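Local atomic coordinates of CG8862 (Drosophila melanogaster, PDB entry 3ISM), a protein that probably cleaves DNA and RNA as a magnesium-dependent endonuclease of the DNA/RNA non-specific family, captured here in complex with its inhibitor. Residues D31-H36 / V40-R45; Y155-P160 / L237-Q242. One frame throughout, in Å; residues are numbered along the deposited sequence.

How the interactions relate
Interactions 1 and 2 both reach one mixed sheet, their centres about 13 Å apart and their nearest atoms about 6 Å apart, without touching. Interaction 1 comes first along the chain and closes before interaction 2 opens. It pairs strand 33-35, the outermost on its side, with strand 40-44; strand 49-57 follows and separates this hairpin from strand 153-161, on which interaction 2 lays the loop 237-242. Phe54 of the intervening strand links them, through backbone bonding to Val40 and ring contact with Phe240. Both also reach the second subunit: Arg45 and Leu237 pack on that copy, Leu237 against its Arg45, so sheet margin and loop contribute to the dimer.

Interaction 1: D31-H36 / V40-R45; sequences DHVRSH and VLSYDR
In the beta hairpin at the sheet's margin, Arg34 and Leu41 form an antiparallel hydrogen-bonded pair: Arg34 N gives to Leu41 O at 2.6 Å and Leu41 N to Arg34 O at 2.7 Å, both nearly straight. In one of two deposited conformers, Leu41 CD2 lies at the edge of the Arg34 guanidinium, 3.6 Å from NH1, and Asp78 salt-bridges its NH2. Tyr43 N reaches His32 O from above the carbonyl plane (3.1 Å). Ser42 OG, anti to its own N (chi1 166°), gives a short 2.6 Å bond to a lone pair of Asp31 O and accepts from a water that also receives Asp31 N. Arg45 crosses His32, guanidinium and ring planes 10° apart; its CD makes a CH-pi contact over one ring face, 3.8 Å from the centroid, and NE lies 3.6 Å from ND1. With alanine in place of His32, Arg45 CD and NE would probably lose the ring beneath them and be less fixed. Arg45 NH2 bonds Pro28 O of the second subunit. A second water joins Arg45 N and NE to Tyr43 O, and Asp31 OD2 bonds His51. Water, His51 and the second subunit thus supplement strand pairing for Asp31, Ser42 and Arg45.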
loop_
_atom_site.group_PDB
_atom_site.type_symbol
_atom_site.label_atom_id
_atom_site.label_comp_id
_atom_site.label_asym_id
_atom_site.label_seq_id
_atom_site.Cartn_x
_atom_site.Cartn_y
_atom_site.Cartn_z
ATOM N N ASP B 31 -8.926 9.127 3.513
ATOM C CA ASP B 31 -8.945 7.852 4.203
ATOM C C ASP B 31 -8.872 8.073 5.715
ATOM O O ASP B 31 -7.873 8.567 6.237
ATOM C CB ASP B 31 -7.805 6.946 3.713
ATOM C CG ASP B 31 -8.030 5.467 4.047
ATOM O OD1 ASP B 31 -9.123 5.130 4.535
ATOM O OD2 ASP B 31 -7.128 4.631 3.798
ATOM N N HIS B 32 -9.956 7.738 6.405
ATOM C CA HIS B 32 -9.948 7.622 7.860
ATOM C C HIS B 32 -9.346 8.888 8.495
ATOM O O HIS B 32 -8.357 8.824 9.247
ATOM C CB HIS B 32 -9.151 6.367 8.243
ATOM C CG HIS B 32 -9.650 5.679 9.469
ATOM N ND1 HIS B 32 -10.802 4.917 9.479
ATOM C CD2 HIS B 32 -9.151 5.629 10.725
ATOM C CE1 HIS B 32 -10.997 4.444 10.696
ATOM N NE2 HIS B 32 -9.997 4.843 11.465
ATOM N N VAL B 33 -9.944 10.031 8.166
ATOM C CA VAL B 33 -9.419 11.343 8.572
ATOM C C VAL B 33 -9.903 11.704 9.967
ATOM O O VAL B 33 -11.112 11.687 10.240
ATOM C CB VAL B 33 -9.791 12.476 7.576
ATOM C CG1 VAL B 33 -9.367 13.846 8.129
ATOM C CG2 VAL B 33 -9.130 12.242 6.222
ATOM N N ARG B 34 -8.948 12.017 10.840
ATOM C CA ARG B 34 -9.243 12.317 12.234
ATOM C C ARG B 34 -8.626 13.644 12.650
ATOM O O ARG B 34 -7.521 13.984 12.242
ATOM C CB ARG B 34 -8.730 11.199 13.139
ATOM C CG ARG B 34 -9.625 9.952 13.179
ATOM C CD ARG B 34 -9.013 8.833 14.021
ATOM N NE ARG B 34 -8.866 9.218 15.424
ATOM C CZ ARG B 34 -7.718 9.583 15.994
ATOM N NH1 ARG B 34 -6.592 9.604 15.292
ATOM N NH2 ARG B 34 -7.693 9.916 17.279
ATOM N N SER B 35 -9.350 14.395 13.466
ATOM C CA SER B 35 -8.907 15.714 13.896
ATOM C C SER B 35 -8.494 15.700 15.357
ATOM O O SER B 35 -9.206 15.160 16.192
ATOM C CB SER B 35 -10.030 16.739 13.699
ATOM O OG SER B 35 -10.560 16.687 12.386
ATOM N N HIS B 36 -7.348 16.293 15.652
ATOM C CA HIS B 36 -6.982 16.565 17.023
ATOM C C HIS B 36 -7.122 18.073 17.220
ATOM O O HIS B 36 -7.601 18.783 16.327
ATOM C CB HIS B 36 -5.581 16.023 17.342
ATOM C CG HIS B 36 -5.508 14.530 17.299
ATOM N ND1 HIS B 36 -5.805 13.738 18.389
ATOM C CD2 HIS B 36 -5.242 13.679 16.277
ATOM C CE1 HIS B 36 -5.694 12.465 18.050
ATOM N NE2 HIS B 36 -5.361 12.402 16.772
ATOM N N VAL B 40 -4.245 17.508 11.984
ATOM C CA VAL B 40 -5.194 16.620 11.316
ATOM C C VAL B 40 -4.449 15.359 10.869
ATOM O O VAL B 40 -3.298 15.434 10.447
ATOM C CB VAL B 40 -5.911 17.324 10.125
ATOM C CG1 VAL B 40 -6.912 16.394 9.453
ATOM C CG2 VAL B 40 -6.630 18.589 10.601
ATOM N N LEU B 41 -5.100 14.208 10.988
ATOM C CA LEU B 41 -4.460 12.927 10.713
ATOM C C LEU B 41 -5.321 12.039 9.825
ATOM O O LEU B 41 -6.490 11.833 10.118
ATOM C CB LEU B 41 -4.168 12.213 12.034
ATOM C CG LEU B 41 -3.514 10.823 11.990
ATOM C CD1 LEU B 41 -2.329 10.822 12.943
ATOM C CD2 LEU B 41 -4.480 9.745 12.387
ATOM N N SER B 42 -4.733 11.501 8.757
ATOM C CA SER B 42 -5.362 10.444 7.981
ATOM C C SER B 42 -4.631 9.156 8.336
ATOM O O SER B 42 -3.411 9.087 8.211
ATOM C CB SER B 42 -5.267 10.740 6.492
ATOM O OG SER B 42 -5.568 9.611 5.679
ATOM N N TYR B 43 -5.374 8.162 8.836
ATOM C CA TYR B 43 -4.762 6.941 9.366
ATOM C C TYR B 43 -4.833 5.802 8.352
ATOM O O TYR B 43 -5.899 5.540 7.765
ATOM C CB TYR B 43 -5.449 6.497 10.661
ATOM C CG TYR B 43 -4.706 5.401 11.395
ATOM C CD1 TYR B 43 -3.428 5.634 11.929
ATOM C CD2 TYR B 43 -5.262 4.128 11.543
ATOM C CE1 TYR B 43 -2.736 4.618 12.610
ATOM C CE2 TYR B 43 -4.580 3.106 12.218
ATOM C CZ TYR B 43 -3.317 3.368 12.754
ATOM O OH TYR B 43 -2.641 2.386 13.444
ATOM N N ASP B 44 -3.705 5.132 8.158
ATOM C CA ASP B 44 -3.633 3.986 7.251
ATOM C C ASP B 44 -3.817 2.716 8.087
ATOM O O ASP B 44 -2.871 2.246 8.720
ATOM C CB ASP B 44 -2.282 3.995 6.525
ATOM C CG ASP B 44 -2.152 2.893 5.483
ATOM O OD1 ASP B 44 -3.031 2.012 5.426
ATOM O OD2 ASP B 44 -1.167 2.924 4.704
ATOM N N ARG B 45 -5.050 2.200 8.117
ATOM C CA ARG B 45 -5.393 1.012 8.912
ATOM C C ARG B 45 -4.639 -0.265 8.516
ATOM O O ARG B 45 -4.407 -1.125 9.358
ATOM C CB ARG B 45 -6.894 0.751 8.889
ATOM C CG ARG B 45 -7.688 1.789 9.676
ATOM C CD ARG B 45 -9.184 1.548 9.556
ATOM N NE ARG B 45 -9.675 1.751 8.194
ATOM C CZ ARG B 45 -10.889 1.379 7.775
ATOM N NH1 ARG B 45 -11.726 0.762 8.601
ATOM N NH2 ARG B 45 -11.268 1.629 6.530
HETATM O O HOH W 1 -5.919 10.000 3.009
HETATM O O HOH W 2 -7.322 3.282 6.544
#

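Interaction 2: Y155-P160 / L237-Q242; sequences YVCTGP and LLFFDQ
Two consecutive phenylalanines, Phe239 and Phe240, both turn their rings onto strand 153-161, meeting Cys157 and Tyr155 with no hydrogen bond between the segments. In an extended chain, adjacent residues would point to opposite sides; here Phe240 has a left-handed backbone (phi 51°, psi 45°), and the chain bends so that both rings reach the strand. The receiving residues are two apart on the strand and therefore share one face of it.

Cys157 carries the first half of the contact. Its SG stands anti to the backbone N (chi1 -175°), which leans the sulfur toward the Gly159 end of the strand and against the ring of Phe239, 3.5 Å from CE1. This is an oblique Cys sulfur-aromatic contact, with SG 4.6 Å from the ring centroid. Cys157 CB follows alongside, 4.0 Å from Phe239 CD1.

Phe240 comes edge-on instead. Its CE1 touches Tyr155 CB at 3.7 Å, and CZ lies 3.5 Å from Tyr155 O, the peptide meeting the ring near its plane. The phenol of Tyr155 leads away from this ring and stacks on His56.

All five touching residues are buried. Strand 153-161 runs between strands 49-57 and 189-197, which extend the floor under the rings: Phe54 meets Phe240 edge-to-face and Val195 packs on it, while Tyr191 meets the ring of Phe239. The loop follows helix 228-235, whose Glu232 holds Phe239 N. On the strand's other face Val156 and Thr158 pack on Val144 and Trp137 of helix 136-146, which also carries Glu141, a residue of the magnesium-binding site, so strand 153-161 lies between that helix and the loop.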
loop_
_atom_site.group_PDB
_atom_site.type_symbol
_atom_site.label_atom_id
_atom_site.label_comp_id
_atom_site.label_asym_id
_atom_site.label_seq_id
_atom_site.Cartn_x
_atom_site.Cartn_y
_atom_site.Cartn_z
ATOM N N TYR B 155 2.272 26.033 6.392
ATOM C CA TYR B 155 1.414 24.850 6.323
ATOM C C TYR B 155 2.251 23.668 5.880
ATOM O O TYR B 155 3.054 23.781 4.949
ATOM C CB TYR B 155 0.234 25.064 5.364
ATOM C CG TYR B 155 -0.711 26.170 5.771
ATOM C CD1 TYR B 155 -1.925 25.887 6.390
ATOM C CD2 TYR B 155 -0.391 27.501 5.530
ATOM C CE1 TYR B 155 -2.800 26.908 6.764
ATOM C CE2 TYR B 155 -1.253 28.524 5.902
ATOM C CZ TYR B 155 -2.449 28.220 6.514
ATOM O OH TYR B 155 -3.287 29.250 6.867
ATOM N N VAL B 156 2.087 22.541 6.555
ATOM C CA VAL B 156 2.947 21.394 6.294
ATOM C C VAL B 156 2.214 20.051 6.373
ATOM O O VAL B 156 1.455 19.785 7.311
ATOM C CB VAL B 156 4.260 21.421 7.178
ATOM C CG1 VAL B 156 3.921 21.623 8.654
ATOM C CG2 VAL B 156 5.113 20.163 6.963
ATOM N N CYS B 157 2.438 19.244 5.345
ATOM C CA CYS B 157 1.975 17.875 5.279
ATOM C C CYS B 157 3.165 16.929 5.353
ATOM O O CYS B 157 4.135 17.066 4.597
ATOM C CB CYS B 157 1.220 17.631 3.973
ATOM S SG CYS B 157 0.472 15.978 3.876
ATOM N N THR B 158 3.080 15.977 6.275
ATOM C CA THR B 158 4.153 15.039 6.578
ATOM C C THR B 158 3.576 13.638 6.427
ATOM O O THR B 158 2.451 13.405 6.852
ATOM C CB THR B 158 4.626 15.225 8.050
ATOM O OG1 THR B 158 5.085 16.575 8.253
ATOM C CG2 THR B 158 5.740 14.243 8.394
ATOM N N GLY B 159 4.322 12.706 5.833
ATOM C CA GLY B 159 3.825 11.330 5.684
ATOM C C GLY B 159 4.868 10.332 5.197
ATOM O O GLY B 159 5.966 10.709 4.824
ATOM N N PRO B 160 4.525 9.033 5.236
ATOM C CA PRO B 160 5.372 7.945 4.780
ATOM C C PRO B 160 5.273 7.654 3.286
ATOM O O PRO B 160 4.257 7.975 2.641
ATOM C CB PRO B 160 4.837 6.756 5.573
ATOM C CG PRO B 160 3.382 7.043 5.742
ATOM C CD PRO B 160 3.272 8.542 5.849
ATOM N N LEU B 237 -1.203 10.939 -3.429
ATOM C CA LEU B 237 -1.900 12.057 -2.770
ATOM C C LEU B 237 -1.657 13.320 -3.555
ATOM O O LEU B 237 -0.645 13.428 -4.225
ATOM C CB LEU B 237 -1.355 12.283 -1.350
ATOM C CG LEU B 237 -1.539 11.156 -0.322
ATOM C CD1 LEU B 237 -0.758 11.420 0.977
ATOM C CD2 LEU B 237 -3.025 10.929 -0.039
ATOM N N LEU B 238 -2.561 14.290 -3.448
ATOM C CA LEU B 238 -2.311 15.623 -4.003
ATOM C C LEU B 238 -2.248 16.657 -2.884
ATOM O O LEU B 238 -3.188 16.798 -2.091
ATOM C CB LEU B 238 -3.367 16.008 -5.048
ATOM C CG LEU B 238 -3.481 15.133 -6.309
ATOM C CD1 LEU B 238 -4.823 15.404 -6.992
ATOM C CD2 LEU B 238 -2.320 15.341 -7.297
ATOM N N PHE B 239 -1.139 17.388 -2.831
ATOM C CA PHE B 239 -0.905 18.373 -1.765
ATOM C C PHE B 239 -1.257 19.769 -2.231
ATOM O O PHE B 239 -1.019 20.132 -3.400
ATOM C CB PHE B 239 0.552 18.314 -1.261
ATOM C CG PHE B 239 1.017 16.926 -0.929
ATOM C CD1 PHE B 239 0.562 16.274 0.218
ATOM C CD2 PHE B 239 1.896 16.261 -1.769
ATOM C CE1 PHE B 239 0.982 14.974 0.519
ATOM C CE2 PHE B 239 2.315 14.961 -1.489
ATOM C CZ PHE B 239 1.866 14.320 -0.324
ATOM N N PHE B 240 -1.858 20.542 -1.323
ATOM C CA PHE B 240 -2.196 21.929 -1.596
ATOM C C PHE B 240 -2.971 22.054 -2.917
ATOM O O PHE B 240 -2.697 22.933 -3.748
ATOM C CB PHE B 240 -0.918 22.792 -1.559
ATOM C CG PHE B 240 -0.197 22.736 -0.223
ATOM C CD1 PHE B 240 -0.577 23.576 0.826
ATOM C CD2 PHE B 240 0.826 21.821 -0.001
ATOM C CE1 PHE B 240 0.059 23.511 2.053
ATOM C CE2 PHE B 240 1.467 21.755 1.227
ATOM C CZ PHE B 240 1.085 22.597 2.257
ATOM N N ASP B 241 -3.950 21.159 -3.085
ATOM C CA ASP B 241 -4.791 21.102 -4.288
ATOM C C ASP B 241 -5.558 22.392 -4.596
ATOM O O ASP B 241 -5.918 22.622 -5.749
ATOM C CB ASP B 241 -5.730 19.863 -4.274
ATOM C CG ASP B 241 -6.820 19.924 -3.182
ATOM O OD1 ASP B 241 -7.414 21.001 -2.962
ATOM O OD2 ASP B 241 -7.101 18.870 -2.546
ATOM N N GLN B 242 -5.788 23.233 -3.582
ATOM C CA GLN B 242 -6.424 24.546 -3.792
ATOM C C GLN B 242 -5.485 25.591 -4.412
ATOM O O GLN B 242 -5.940 26.615 -4.901
ATOM C CB GLN B 242 -7.030 25.100 -2.487
ATOM C CG GLN B 242 -8.136 24.232 -1.865
ATOM C CD GLN B 242 -9.330 24.062 -2.782
ATOM O OE1 GLN B 242 -10.074 25.013 -3.032
ATOM N NE2 GLN B 242 -9.515 22.851 -3.297
#